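Local coordinates for formylmethanofuran--tetrahydromethanopterin formyltransferase (Methanosarcina barkeri, PDB 1M5S), which catalyses the reversible transfer of a formyl group from formylmethanofuran to tetrahydromethanopterin, a step of methanogenesis from carbon dioxide, at residues 95-100 / 119-124; 182-187 / 199-204; 247-252 / 259-264. All blocks are in the same frame, centred on the assembly; numbering follows the deposited sequence.

Interaction 1: residues 95-100 / 119-124; sequences CVLTAP and FKLKFF
Two matching first torsions bring Leu-97 and Phe-124 together: in each, CG lies opposite the backbone N, at chi1 -179° in the leucine and -174° in the phenylalanine, which carries both groups into the space between the segments. The leucine then divides its two methyls between two partners. CD2 approaches the aromatic ring obliquely, with Phe-124 CE2 at 4.0 Å from Leu-97 CD2 and Phe-124 CD2 about equally near, so the methyl is shared between these two ring carbons. The other branch faces the helix, where Leu-97 CD1 comes within 4.4 Å of Leu-121 CD2, a looser approach. Leu-97 accounts for more than half of the 139 Å² buried between the segments, and the contact is wholly apolar.

Backbone geometry fixes where these groups start. Leu-97 is the second residue of a type I turn from Val-96 to Ala-99, closed by Ala-99 N to Val-96 O at 3.0 Å, and Thr-98 OG1 bonds back to the carbonyl of Gln-94. On the other side, Phe-124 N donates to Leu-121 O at 3.0 Å; this three-residue spacing places Leu-121 and Phe-124 on the same flank, both with CB directed at the turn. Leu-121 also packs on Leu-89 and Ile-92, while Phe-124 rests on Val-142 and Ile-144 of strand 137-144 and on Gly-205 of the second subunit. Next to it, the Phe-123 ring meets Tyr-213 of that same subunit, with the planes at about 55°. The arrangement is helix-to-loop packing within an alpha/beta sandwich: the turn leaving helix 81-95 projects a leucine against the short helix 117-122 and its 3-10 extension, close to a subunit interface of the homotetramer.

Interaction 2: residues 182-187 / 199-204; sequences AAVDTI and GGIVAS
Val-184 carries the helix side of this contact, with 67 of the 114 Å² buried, and the backbones of Gly-199 and Gly-200 receive it. Its CG1, set opposite the backbone N (chi1 168°), lies 3.3 Å from Gly-199 O, a close approach of a methyl to a carbonyl oxygen. The second branch, Val-184 CG2, reaches Gly-200 O at 3.6 Å and also touches Ile-201, whose CG1 is 3.7 Å away from that CG2. The valine thus straddles a bare stretch of main chain.

Two lines of evidence explain the glycines. Both have positive phi, 71° and 85°, and a CB on Gly-200 would fall about 2.7 Å from Val-184 CG1, besides pressing on the carbonyl before it. The backbones consequently come close, with Val-184 CA and Gly-200 CA 5.9 Å apart. Trimming Val-184 to an alanine would remove both methyls and is likely to leave a gap over the two glycines and take from Ile-201 CG1 its contact with this residue.

Ile-201 extends the packing to Leu-177 and Ala-180 earlier on the same helix, and touches Trp-32 of the second subunit. Loop 199-204 runs beside strand 243-251, with Val-202 hydrogen-bonded to Glu-246 through the backbone, and helix 173-187 packs against both, Val-184 also meeting Ile-247, while Ile-187 and Thr-186 turn to helix 254-268.

Interaction 3: residues 247-252 / 259-264; sequences IVINGL and AAMKAG
No flat side chain takes part where Ile-249 meets Ala-260 and Met-261; the side chains that touch are aliphatic, and faces and edges have no role. The flat side chain of segment 247-252, the Asn-250 amide, lies apart from the helix, its OD1 accepting from Gly-163 N and its ND2 hydrogen-bonded to Glu-53 OE1.

Ile-249 works with two branches. Its CG2 approaches the methyl of Ala-260, with 3.9 Å between Ile-249 CG2 and Ala-260 CB. The longer arm, with CG1 opposite the carbonyl carbon (chi1 -55°), extends to the helix and puts Ile-249 CD1 at 3.7 Å from Met-261 CG; the same CD1 lies 4.0 Å from Ala-260 CB, so it is lodged beside both residues. The methionine offers its CG methylene, and its chain bends at chi3 (71°) beyond that point. Ile-249 CA and Ala-260 CA are 7.5 Å apart, a closeness consistent with the small alanine side chain. All three residues are buried, and Ile-249 supplies 64 of the 123 Å² involved.

Met-261 also packs on Leu-293 in a loop. Strand 243-251 runs antiparallel to strand 147-170 and pairs with strand 193-194, whose Thr-193 touches both Ile-249 and Ala-260; helix 254-268 packs against strand 243-251, beside helix 173-187, with Ala-263 on Thr-186.

Along the chain the three contacts follow one another in series, each closing before the next opens. Interactions 2 and 3 are neighbours, with centres 10 Å apart, and share one packing layer: Ala-183 CB lies 3.4 Å from Ile-247 CD1, and helices 173-187 and 254-268 sit together against strand 243-251, all inside the proximal-lobe range 147-296. Interaction 1 lies in the preceding part of the chain, its centre 30 and 31 Å from their centres and its nearest atoms about 17 Å from theirs. Interactions 1 and 2 thus lie at subunit interfaces of the homotetramer, both touching the second subunit and interaction 2 also reaching a third, while 247-252 with 259-264 meets no other chain and is internal packing.

Interaction 1: residues 95-100 / 119-124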
loop_
_atom_site.group_PDB
_atom_site.type_symbol
_atom_site.label_atom_id
_atom_site.label_comp_id
_atom_site.label_asym_id
_atom_site.label_seq_id
_atom_site.Cartn_x
_atom_site.Cartn_y
_atom_site.Cartn_z
ATOM N N CYS A 95 21.161 -1.953 -5.320
ATOM C CA CYS A 95 19.750 -1.850 -4.948
ATOM C C CYS A 95 19.381 -0.565 -4.205
ATOM O O CYS A 95 18.200 -0.268 -4.024
ATOM C CB CYS A 95 19.329 -3.068 -4.117
ATOM S SG CYS A 95 19.610 -4.661 -4.935
ATOM N N VAL A 96 20.382 0.189 -3.767
ATOM C CA VAL A 96 20.133 1.422 -3.034
ATOM C C VAL A 96 20.772 2.637 -3.720
ATOM O O VAL A 96 20.103 3.639 -3.981
ATOM C CB VAL A 96 20.627 1.296 -1.581
ATOM C CG1 VAL A 96 20.344 2.573 -0.813
ATOM C CG2 VAL A 96 19.940 0.117 -0.901
ATOM N N LEU A 97 22.029 2.493 -4.120
ATOM C CA LEU A 97 22.695 3.494 -4.943
ATOM C C LEU A 97 21.894 3.762 -6.215
ATOM O O LEU A 97 21.784 4.900 -6.661
ATOM C CB LEU A 97 24.112 3.021 -5.301
ATOM C CG LEU A 97 25.000 3.948 -6.141
ATOM C CD1 LEU A 97 26.445 3.772 -5.722
ATOM C CD2 LEU A 97 24.836 3.656 -7.618
ATOM N N THR A 98 21.261 2.716 -6.729
ATOM C CA THR A 98 20.492 2.779 -7.969
ATOM C C THR A 98 19.028 3.186 -7.762
ATOM O O THR A 98 18.295 3.398 -8.733
ATOM C CB THR A 98 20.505 1.420 -8.669
ATOM O OG1 THR A 98 19.958 0.431 -7.788
ATOM C CG2 THR A 98 21.923 1.031 -9.036
ATOM N N ALA A 99 18.596 3.231 -6.504
ATOM C CA ALA A 99 17.207 3.535 -6.167
ATOM C C ALA A 99 16.995 5.037 -5.976
ATOM O O ALA A 99 17.867 5.736 -5.461
ATOM C CB ALA A 99 16.807 2.784 -4.902
ATOM N N PRO A 100 15.822 5.552 -6.390
ATOM C CA PRO A 100 15.495 6.979 -6.295
ATOM C C PRO A 100 15.611 7.579 -4.890
ATOM O O PRO A 100 15.020 7.078 -3.938
ATOM C CB PRO A 100 14.057 7.044 -6.808
ATOM C CG PRO A 100 13.958 5.903 -7.748
ATOM C CD PRO A 100 14.766 4.807 -7.096
ATOM N N PHE A 119 33.163 4.205 1.323
ATOM C CA PHE A 119 34.442 4.458 0.667
ATOM C C PHE A 119 34.509 3.651 -0.623
ATOM O O PHE A 119 34.910 4.164 -1.663
ATOM C CB PHE A 119 35.604 4.074 1.597
ATOM C CG PHE A 119 36.968 4.213 0.964
ATOM C CD1 PHE A 119 37.527 3.158 0.244
ATOM C CD2 PHE A 119 37.675 5.409 1.055
ATOM C CE1 PHE A 119 38.766 3.292 -0.386
ATOM C CE2 PHE A 119 38.917 5.557 0.428
ATOM C CZ PHE A 119 39.461 4.494 -0.295
ATOM N N LYS A 120 34.046 2.407 -0.567
ATOM C CA LYS A 120 34.142 1.508 -1.705
ATOM C C LYS A 120 33.166 1.884 -2.811
ATOM O O LYS A 120 33.446 1.673 -3.988
ATOM C CB LYS A 120 33.901 0.063 -1.258
ATOM C CG LYS A 120 35.027 -0.515 -0.414
ATOM C CD LYS A 120 34.724 -1.944 -0.003
ATOM C CE LYS A 120 35.960 -2.827 -0.077
ATOM N NZ LYS A 120 35.590 -4.266 -0.202
ATOM N N LEU A 121 32.034 2.468 -2.431
ATOM C CA LEU A 121 30.999 2.838 -3.398
ATOM C C LEU A 121 31.320 4.137 -4.135
ATOM O O LEU A 121 30.937 4.299 -5.296
ATOM C CB LEU A 121 29.635 2.965 -2.696
ATOM C CG LEU A 121 28.942 1.671 -2.253
ATOM C CD1 LEU A 121 27.629 1.997 -1.570
ATOM C CD2 LEU A 121 28.709 0.770 -3.456
ATOM N N LYS A 122 32.088 5.016 -3.484
ATOM C CA LYS A 122 32.418 6.333 -4.032
ATOM C C LYS A 122 33.149 6.234 -5.368
ATOM O O LYS A 122 32.961 7.082 -6.238
ATOM C CB LYS A 122 33.254 7.153 -3.035
ATOM C CG LYS A 122 34.748 6.831 -3.029
ATOM C CD LYS A 122 35.528 7.800 -2.163
ATOM C CE LYS A 122 37.005 7.447 -2.121
ATOM N NZ LYS A 122 37.613 7.318 -3.475
ATOM N N PHE A 123 33.796 5.095 -5.596
ATOM C CA PHE A 123 34.598 4.873 -6.816
ATOM C C PHE A 123 33.722 4.877 -8.071
ATOM O O PHE A 123 34.218 5.018 -9.198
ATOM C CB PHE A 123 35.343 3.550 -6.713
ATOM C CG PHE A 123 36.540 3.674 -5.786
ATOM C CD1 PHE A 123 36.367 3.502 -4.411
ATOM C CD2 PHE A 123 37.798 3.977 -6.311
ATOM C CE1 PHE A 123 37.457 3.646 -3.551
ATOM C CE2 PHE A 123 38.890 4.126 -5.450
ATOM C CZ PHE A 123 38.719 3.962 -4.069
ATOM N N PHE A 124 32.417 4.695 -7.867
ATOM C CA PHE A 124 31.463 4.718 -8.963
ATOM C C PHE A 124 31.440 6.083 -9.668
ATOM O O PHE A 124 31.179 6.159 -10.862
ATOM C CB PHE A 124 30.063 4.350 -8.458
ATOM C CG PHE A 124 29.037 4.219 -9.550
ATOM C CD1 PHE A 124 29.131 3.200 -10.489
ATOM C CD2 PHE A 124 27.987 5.126 -9.651
ATOM C CE1 PHE A 124 28.184 3.079 -11.515
ATOM C CE2 PHE A 124 27.039 5.013 -10.672
ATOM C CZ PHE A 124 27.136 3.992 -11.604
#

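Interaction 2: residues 182-187 / 199-204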
loop_
_atom_site.group_PDB
_atom_site.type_symbol
_atom_site.label_atom_id
_atom_site.label_comp_id
_atom_site.label_asym_id
_atom_site.label_seq_id
_atom_site.Cartn_x
_atom_site.Cartn_y
_atom_site.Cartn_z
ATOM N N ALA A 182 -0.320 -10.289 11.776
ATOM C CA ALA A 182 -0.399 -9.391 12.930
ATOM C C ALA A 182 0.904 -9.415 13.725
ATOM O O ALA A 182 1.408 -8.363 14.122
ATOM C CB ALA A 182 -1.557 -9.783 13.826
ATOM N N ALA A 183 1.469 -10.609 13.912
ATOM C CA ALA A 183 2.755 -10.755 14.605
ATOM C C ALA A 183 3.905 -10.052 13.871
ATOM O O ALA A 183 4.693 -9.327 14.486
ATOM C CB ALA A 183 3.076 -12.232 14.803
ATOM N N VAL A 184 3.956 -10.213 12.549
ATOM C CA VAL A 184 4.988 -9.573 11.737
ATOM C C VAL A 184 4.885 -8.040 11.736
ATOM O O VAL A 184 5.905 -7.348 11.822
ATOM C CB VAL A 184 4.947 -10.112 10.295
ATOM C CG1 VAL A 184 5.801 -9.250 9.360
ATOM C CG2 VAL A 184 5.450 -11.540 10.291
ATOM N N ASP A 185 3.661 -7.513 11.686
ATOM C CA ASP A 185 3.445 -6.068 11.752
ATOM C C ASP A 185 3.910 -5.531 13.099
ATOM O O ASP A 185 4.416 -4.415 13.189
ATOM C CB ASP A 185 1.962 -5.728 11.562
ATOM C CG ASP A 185 1.506 -5.846 10.115
ATOM O OD1 ASP A 185 2.340 -5.741 9.190
ATOM O OD2 ASP A 185 0.293 -6.019 9.896
ATOM N N THR A 186 3.686 -6.313 14.151
ATOM C CA THR A 186 4.079 -5.924 15.504
ATOM C C THR A 186 5.599 -5.917 15.646
ATOM O O THR A 186 6.179 -4.968 16.165
ATOM C CB THR A 186 3.496 -6.892 16.540
ATOM O OG1 THR A 186 2.096 -7.044 16.296
ATOM C CG2 THR A 186 3.697 -6.359 17.946
ATOM N N ILE A 187 6.233 -6.969 15.141
ATOM C CA ILE A 187 7.681 -7.090 15.198
ATOM C C ILE A 187 8.375 -6.000 14.374
ATOM O O ILE A 187 9.416 -5.493 14.783
ATOM C CB ILE A 187 8.126 -8.497 14.734
ATOM C CG1 ILE A 187 7.584 -9.543 15.716
ATOM C CG2 ILE A 187 9.649 -8.581 14.656
ATOM C CD1 ILE A 187 7.743 -10.968 15.254
ATOM N N GLY A 199 7.309 -11.839 3.499
ATOM C CA GLY A 199 6.309 -11.185 4.328
ATOM C C GLY A 199 6.572 -11.391 5.808
ATOM O O GLY A 199 5.705 -11.126 6.640
ATOM N N GLY A 200 7.776 -11.862 6.129
ATOM C CA GLY A 200 8.135 -12.165 7.501
ATOM C C GLY A 200 7.705 -13.551 7.946
ATOM O O GLY A 200 7.879 -13.914 9.112
ATOM N N ILE A 201 7.160 -14.334 7.018
ATOM C CA ILE A 201 6.404 -15.534 7.377
ATOM C C ILE A 201 6.893 -16.809 6.676
ATOM O O ILE A 201 7.008 -16.858 5.449
ATOM C CB ILE A 201 4.883 -15.334 7.097
ATOM C CG1 ILE A 201 4.354 -14.139 7.899
ATOM C CG2 ILE A 201 4.104 -16.590 7.476
ATOM C CD1 ILE A 201 3.022 -13.601 7.410
ATOM N N VAL A 202 7.157 -17.841 7.474
ATOM C CA VAL A 202 7.575 -19.145 6.964
ATOM C C VAL A 202 6.350 -20.008 6.695
ATOM O O VAL A 202 5.648 -20.396 7.619
ATOM C CB VAL A 202 8.477 -19.874 7.991
ATOM C CG1 VAL A 202 9.052 -21.151 7.392
ATOM C CG2 VAL A 202 9.584 -18.951 8.461
ATOM N N ALA A 203 6.096 -20.316 5.431
ATOM C CA ALA A 203 4.996 -21.201 5.078
ATOM C C ALA A 203 5.434 -22.668 5.068
ATOM O O ALA A 203 4.609 -23.572 5.188
ATOM C CB ALA A 203 4.448 -20.822 3.722
ATOM N N SER A 204 6.737 -22.895 4.957
ATOM C CA SER A 204 7.266 -24.230 4.703
ATOM C C SER A 204 7.660 -24.992 5.970
ATOM O O SER A 204 7.098 -26.052 6.260
ATOM C CB SER A 204 8.459 -24.152 3.739
ATOM O OG SER A 204 9.434 -23.224 4.185
#

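Interaction 3: residues 247-252 / 259-264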
loop_
_atom_site.group_PDB
_atom_site.type_symbol
_atom_site.label_atom_id
_atom_site.label_comp_id
_atom_site.label_asym_id
_atom_site.label_seq_id
_atom_site.Cartn_x
_atom_site.Cartn_y
_atom_site.Cartn_z
ATOM N N ILE A 247 7.137 -17.870 12.396
ATOM C CA ILE A 247 7.814 -16.594 12.236
ATOM C C ILE A 247 9.245 -16.732 12.749
ATOM O O ILE A 247 9.455 -17.123 13.896
ATOM C CB ILE A 247 7.060 -15.470 12.987
ATOM C CG1 ILE A 247 5.695 -15.248 12.320
ATOM C CG2 ILE A 247 7.870 -14.176 12.979
ATOM C CD1 ILE A 247 5.020 -13.992 12.718
ATOM N N VAL A 248 10.204 -16.629 11.827
ATOM C CA VAL A 248 11.626 -16.613 12.168
ATOM C C VAL A 248 12.105 -15.188 12.411
ATOM O O VAL A 248 11.781 -14.279 11.654
ATOM C CB VAL A 248 12.480 -17.251 11.053
ATOM C CG1 VAL A 248 13.954 -17.168 11.408
ATOM C CG2 VAL A 248 12.075 -18.698 10.854
ATOM N N ILE A 249 12.903 -15.019 13.459
ATOM C CA ILE A 249 13.332 -13.710 13.952
ATOM C C ILE A 249 14.863 -13.704 14.107
ATOM O O ILE A 249 15.424 -14.569 14.780
ATOM C CB ILE A 249 12.684 -13.406 15.337
ATOM C CG1 ILE A 249 11.162 -13.528 15.240
ATOM C CG2 ILE A 249 13.079 -12.025 15.828
ATOM C CD1 ILE A 249 10.450 -13.533 16.560
ATOM N N ASN A 250 15.535 -12.836 13.353
ATOM C CA ASN A 250 16.945 -12.532 13.588
ATOM C C ASN A 250 17.019 -11.233 14.360
ATOM O O ASN A 250 16.095 -10.427 14.307
ATOM C CB ASN A 250 17.701 -12.384 12.270
ATOM C CG ASN A 250 17.791 -13.680 11.500
ATOM O OD1 ASN A 250 17.170 -14.678 11.866
ATOM N ND2 ASN A 250 18.557 -13.673 10.417
ATOM N N GLY A 251 18.113 -11.024 15.079
ATOM C CA GLY A 251 18.207 -9.842 15.919
ATOM C C GLY A 251 19.590 -9.592 16.483
ATOM O O GLY A 251 20.435 -10.490 16.509
ATOM N N LEU A 252 19.785 -8.387 17.005
ATOM C CA LEU A 252 21.090 -7.929 17.466
ATOM C C LEU A 252 21.522 -8.588 18.777
ATOM O O LEU A 252 22.682 -8.977 18.932
ATOM C CB LEU A 252 21.069 -6.407 17.622
ATOM C CG LEU A 252 20.805 -5.652 16.315
ATOM C CD1 LEU A 252 20.658 -4.159 16.585
ATOM C CD2 LEU A 252 21.941 -5.924 15.336
ATOM N N ALA A 259 11.835 -9.772 23.054
ATOM C CA ALA A 259 10.824 -8.734 22.906
ATOM C C ALA A 259 9.951 -9.009 21.680
ATOM O O ALA A 259 8.732 -8.833 21.732
ATOM C CB ALA A 259 11.487 -7.366 22.790
ATOM N N ALA A 260 10.577 -9.508 20.616
ATOM C CA ALA A 260 9.890 -9.777 19.355
ATOM C C ALA A 260 9.020 -11.028 19.443
ATOM O O ALA A 260 7.887 -11.030 18.974
ATOM C CB ALA A 260 10.905 -9.915 18.219
ATOM N N MET A 261 9.556 -12.093 20.033
ATOM C CA MET A 261 8.799 -13.328 20.237
ATOM C C MET A 261 7.581 -13.089 21.126
ATOM O O MET A 261 6.472 -13.513 20.801
ATOM C CB MET A 261 9.692 -14.398 20.866
ATOM C CG MET A 261 10.811 -14.869 19.951
ATOM S SD MET A 261 11.900 -16.102 20.702
ATOM C CE MET A 261 10.841 -17.514 20.753
ATOM N N LYS A 262 7.778 -12.325 22.196
ATOM C CA LYS A 262 6.702 -12.030 23.127
ATOM C C LYS A 262 5.602 -11.180 22.469
ATOM O O LYS A 262 4.422 -11.534 22.531
ATOM C CB LYS A 262 7.263 -11.318 24.362
ATOM C CG LYS A 262 6.227 -10.968 25.423
ATOM C CD LYS A 262 6.876 -10.292 26.607
ATOM C CE LYS A 262 5.844 -9.851 27.617
ATOM N NZ LYS A 262 6.486 -9.294 28.837
ATOM N N ALA A 263 5.995 -10.076 21.833
ATOM C CA ALA A 263 5.045 -9.178 21.172
ATOM C C ALA A 263 4.328 -9.887 20.029
ATOM O O ALA A 263 3.105 -9.763 19.867
ATOM C CB ALA A 263 5.766 -7.941 20.649
ATOM N N GLY A 264 5.084 -10.701 19.296
ATOM C CA GLY A 264 4.524 -11.438 18.177
ATOM C C GLY A 264 3.506 -12.473 18.613
ATOM O O GLY A 264 2.465 -12.629 17.969
#